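Local coordinates for nuclear fusion protein BIK1 (Saccharomyces cerevisiae, PDB 6FC6), which binds microtubules and kinesin and is required for nuclear fusion, chromosome disjunction and nuclear segregation during mitosis, at residues G28-K33 against K56-T61. Sequence-based numbering, arbitrary orientation.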
ATOM      1  N   GLY A  28      -1.701   1.640  -7.495  1.00 23.42           N
ATOM      2  CA  GLY A  28      -2.220   1.197  -8.761  1.00 25.25           C
ATOM      3  C   GLY A  28      -3.221   0.108  -8.663  1.00 24.99           C
ATOM      4  O   GLY A  28      -3.644  -0.245  -7.599  1.00 24.03           O
ATOM      5  N   PRO A  29      -3.629  -0.447  -9.821  1.00 27.29           N
ATOM      6  CA  PRO A  29      -4.523  -1.567  -9.828  1.00 26.44           C
ATOM      7  C   PRO A  29      -3.793  -2.871  -9.389  1.00 24.80           C
ATOM      8  O   PRO A  29      -2.562  -2.929  -9.435  1.00 28.70           O
ATOM      9  CB  PRO A  29      -4.896  -1.683 -11.301  1.00 28.17           C
ATOM     10  CG  PRO A  29      -3.727  -1.100 -12.044  1.00 29.72           C
ATOM     11  CD  PRO A  29      -3.032  -0.178 -11.146  1.00 28.25           C
ATOM     12  N   VAL A  30      -4.581  -3.851  -9.017  1.00 26.47           N
ATOM     13  CA  VAL A  30      -4.109  -5.178  -8.674  1.00 29.83           C
ATOM     14  C   VAL A  30      -4.890  -6.146  -9.497  1.00 33.60           C
ATOM     15  O   VAL A  30      -6.124  -6.115  -9.457  1.00 32.55           O
ATOM     16  CB  VAL A  30      -4.243  -5.468  -7.162  1.00 28.10           C
ATOM     17  CG1 VAL A  30      -3.804  -6.894  -6.869  1.00 29.41           C
ATOM     18  CG2 VAL A  30      -3.372  -4.466  -6.384  1.00 26.95           C
ATOM     19  N   ASP A  31      -4.184  -7.038 -10.199  1.00 38.29           N
ATOM     20  CA  ASP A  31      -4.843  -8.045 -11.064  1.00 40.54           C
ATOM     21  C   ASP A  31      -5.911  -8.796 -10.326  1.00 38.23           C
ATOM     22  O   ASP A  31      -5.737  -9.254  -9.199  1.00 40.23           O
ATOM     23  CB  ASP A  31      -3.812  -8.948 -11.772  1.00 41.31           C
ATOM     24  CG  ASP A  31      -2.813  -8.125 -12.703  1.00 51.39           C
ATOM     25  OD1 ASP A  31      -3.022  -6.902 -12.980  1.00 56.34           O
ATOM     26  OD2 ASP A  31      -1.778  -8.686 -13.172  1.00 47.36           O
ATOM     27  N   THR A  32      -7.098  -8.850 -10.958  1.00 55.67           N
ATOM     28  CA  THR A  32      -8.305  -9.535 -10.414  1.00 54.24           C
ATOM     29  C   THR A  32      -9.100  -8.837  -9.303  1.00 54.34           C
ATOM     30  O   THR A  32     -10.065  -9.408  -8.762  1.00 53.04           O
ATOM     31  CB  THR A  32      -8.057 -11.000  -9.986  1.00 59.87           C
ATOM     32  OG1 THR A  32      -7.754 -11.099  -8.571  1.00 65.46           O
ATOM     33  CG2 THR A  32      -6.985 -11.648 -10.895  1.00 65.41           C
ATOM     34  N   LYS A  33      -8.724  -7.602  -8.975  1.00 46.31           N
ATOM     35  CA  LYS A  33      -9.396  -6.833  -7.928  1.00 36.87           C
ATOM     36  C   LYS A  33      -9.929  -5.586  -8.567  1.00 30.10           C
ATOM     37  O   LYS A  33      -9.443  -5.144  -9.613  1.00 33.80           O
ATOM     38  CB  LYS A  33      -8.413  -6.434  -6.834  1.00 38.94           C
ATOM     39  CG  LYS A  33      -7.637  -7.605  -6.244  1.00 41.52           C
ATOM     40  CD  LYS A  33      -8.513  -8.351  -5.273  1.00 45.15           C
ATOM     41  CE  LYS A  33      -7.710  -9.332  -4.424  1.00 55.12           C
ATOM     42  NZ  LYS A  33      -8.451 -10.016  -3.311  1.00 53.41           N
ATOM     43  N   LYS A  56       2.698 -12.300  -9.074  1.00 27.85           N
ATOM     44  CA  LYS A  56       3.384 -11.094  -9.522  1.00 23.71           C
ATOM     45  C   LYS A  56       3.876 -10.219  -8.378  1.00 21.48           C
ATOM     46  O   LYS A  56       3.160  -9.997  -7.434  1.00 18.50           O
ATOM     47  CB  LYS A  56       2.410 -10.327 -10.327  1.00 27.45           C
ATOM     48  CG  LYS A  56       2.940  -9.041 -10.919  1.00 33.42           C
ATOM     49  CD  LYS A  56       1.818  -8.250 -11.623  1.00 36.28           C
ATOM     50  CE  LYS A  56       2.393  -7.204 -12.584  1.00 42.05           C
ATOM     51  NZ  LYS A  56       1.322  -6.264 -13.021  1.00 52.62           N
ATOM     52  N   LYS A  57       5.087  -9.685  -8.515  1.00 22.31           N
ATOM     53  CA  LYS A  57       5.628  -8.759  -7.520  1.00 26.50           C
ATOM     54  C   LYS A  57       5.118  -7.358  -7.775  1.00 22.89           C
ATOM     55  O   LYS A  57       5.326  -6.838  -8.888  1.00 22.90           O
ATOM     56  CB  LYS A  57       7.135  -8.744  -7.594  1.00 29.27           C
ATOM     57  CG  LYS A  57       7.735 -10.088  -7.299  1.00 38.05           C
ATOM     58  CD  LYS A  57       9.094 -10.012  -6.643  1.00 46.27           C
ATOM     59  CE  LYS A  57      10.170  -9.667  -7.614  1.00 52.15           C
ATOM     60  NZ  LYS A  57      11.459  -9.771  -6.846  1.00 57.49           N
ATOM     61  N   TYR A  58       4.469  -6.767  -6.781  1.00 19.26           N
ATOM     62  CA  TYR A  58       4.079  -5.377  -6.807  1.00 19.36           C
ATOM     63  C   TYR A  58       5.079  -4.481  -6.098  1.00 20.66           C
ATOM     64  O   TYR A  58       5.359  -3.366  -6.544  1.00 20.12           O
ATOM     65  CB  TYR A  58       2.670  -5.242  -6.219  1.00 20.51           C
ATOM     66  CG  TYR A  58       1.602  -5.838  -7.119  1.00 20.73           C
ATOM     67  CD1 TYR A  58       1.317  -7.177  -7.125  1.00 19.75           C
ATOM     68  CD2 TYR A  58       0.892  -5.028  -7.997  1.00 25.09           C
ATOM     69  CE1 TYR A  58       0.380  -7.706  -7.981  1.00 19.35           C
ATOM     70  CE2 TYR A  58      -0.025  -5.555  -8.886  1.00 23.96           C
ATOM     71  CZ  TYR A  58      -0.296  -6.890  -8.859  1.00 22.46           C
ATOM     72  OH  TYR A  58      -1.258  -7.416  -9.706  1.00 21.33           O
ATOM     73  N   PHE A  59       5.578  -4.940  -4.954  1.00 18.79           N
ATOM     74  CA  PHE A  59       6.589  -4.211  -4.216  1.00 20.18           C
ATOM     75  C   PHE A  59       7.350  -5.124  -3.254  1.00 19.61           C
ATOM     76  O   PHE A  59       7.010  -6.255  -3.054  1.00 21.27           O
ATOM     77  CB  PHE A  59       5.953  -3.077  -3.416  1.00 18.22           C
ATOM     78  CG  PHE A  59       4.881  -3.544  -2.433  1.00 18.28           C
ATOM     79  CD1 PHE A  59       3.572  -3.668  -2.835  1.00 17.77           C
ATOM     80  CD2 PHE A  59       5.164  -3.648  -1.120  1.00 20.50           C
ATOM     81  CE1 PHE A  59       2.581  -3.999  -1.970  1.00 20.48           C
ATOM     82  CE2 PHE A  59       4.176  -3.993  -0.213  1.00 19.52           C
ATOM     83  CZ  PHE A  59       2.869  -4.176  -0.629  1.00 19.36           C
ATOM     84  N   GLN A  60       8.331  -4.550  -2.631  1.00 19.92           N
ATOM     85  CA  GLN A  60       9.182  -5.261  -1.702  1.00 26.25           C
ATOM     86  C   GLN A  60       8.734  -5.002  -0.237  1.00 22.26           C
ATOM     87  O   GLN A  60       8.435  -3.861   0.138  1.00 20.95           O
ATOM     88  CB  GLN A  60      10.613  -4.744  -1.857  1.00 28.50           C
ATOM     89  CG  GLN A  60      11.613  -5.535  -1.054  1.00 34.55           C
ATOM     90  CD  GLN A  60      13.019  -5.131  -1.378  1.00 42.89           C
ATOM     91  OE1 GLN A  60      13.272  -4.046  -1.884  1.00 45.24           O
ATOM     92  NE2 GLN A  60      13.954  -6.030  -1.120  1.00 53.93           N
ATOM     93  N   THR A  61       8.731  -6.062   0.546  1.00 21.68           N
ATOM     94  CA  THR A  61       8.408  -5.902   1.989  1.00 22.53           C
ATOM     95  C   THR A  61       9.639  -6.356   2.807  1.00 21.27           C
ATOM     96  O   THR A  61      10.404  -7.241   2.372  1.00 20.06           O
ATOM     97  CB  THR A  61       7.181  -6.716   2.411  1.00 19.70           C
ATOM     98  OG1 THR A  61       7.492  -8.100   2.286  1.00 21.77           O
ATOM     99  CG2 THR A  61       6.030  -6.389   1.584  1.00 21.33           C
TER
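Tyr58 reaches across to Pro29, Val30 and Asp31, one tyrosine tying together two loops of a CAP-Gly domain. From CB, which heads toward the 28-33 loop, CG lies anti to the carbonyl carbon (chi1 -70°), and from there the ring runs on to that loop. Tyr58 CE2 comes within 3.7 Å of Pro29 O, a carbonyl oxygen hydrogen-bonded to the Tyr26 hydroxyl. Tyr58 CZ packs obliquely against Val30 CG1 at 4.0 Å. At the tip, Tyr58 OH accepts a nearly straight hydrogen bond from Asp31 N (3.0 Å, 165° at the hydrogen), probably steadying the type II turn from Val30 to Lys33, whose second residue is Asp31. The Asp31 carboxylate, its plane 77° from the ring, offers OD2 to Lys56 NZ in a long salt bridge of 3.9 Å. A phenylalanine in place of Tyr58 would keep the ring but would probably leave Asp31 N without this acceptor and the turn less firmly held. Val30 also packs on an aromatic side chain of the bound Bim1 peptide. Edge-to-face contacts with Tyr26 and Phe69 set the ring against strands 20-28 and 67-71, while its tip meets the loop between strands 20-28 and 37-41.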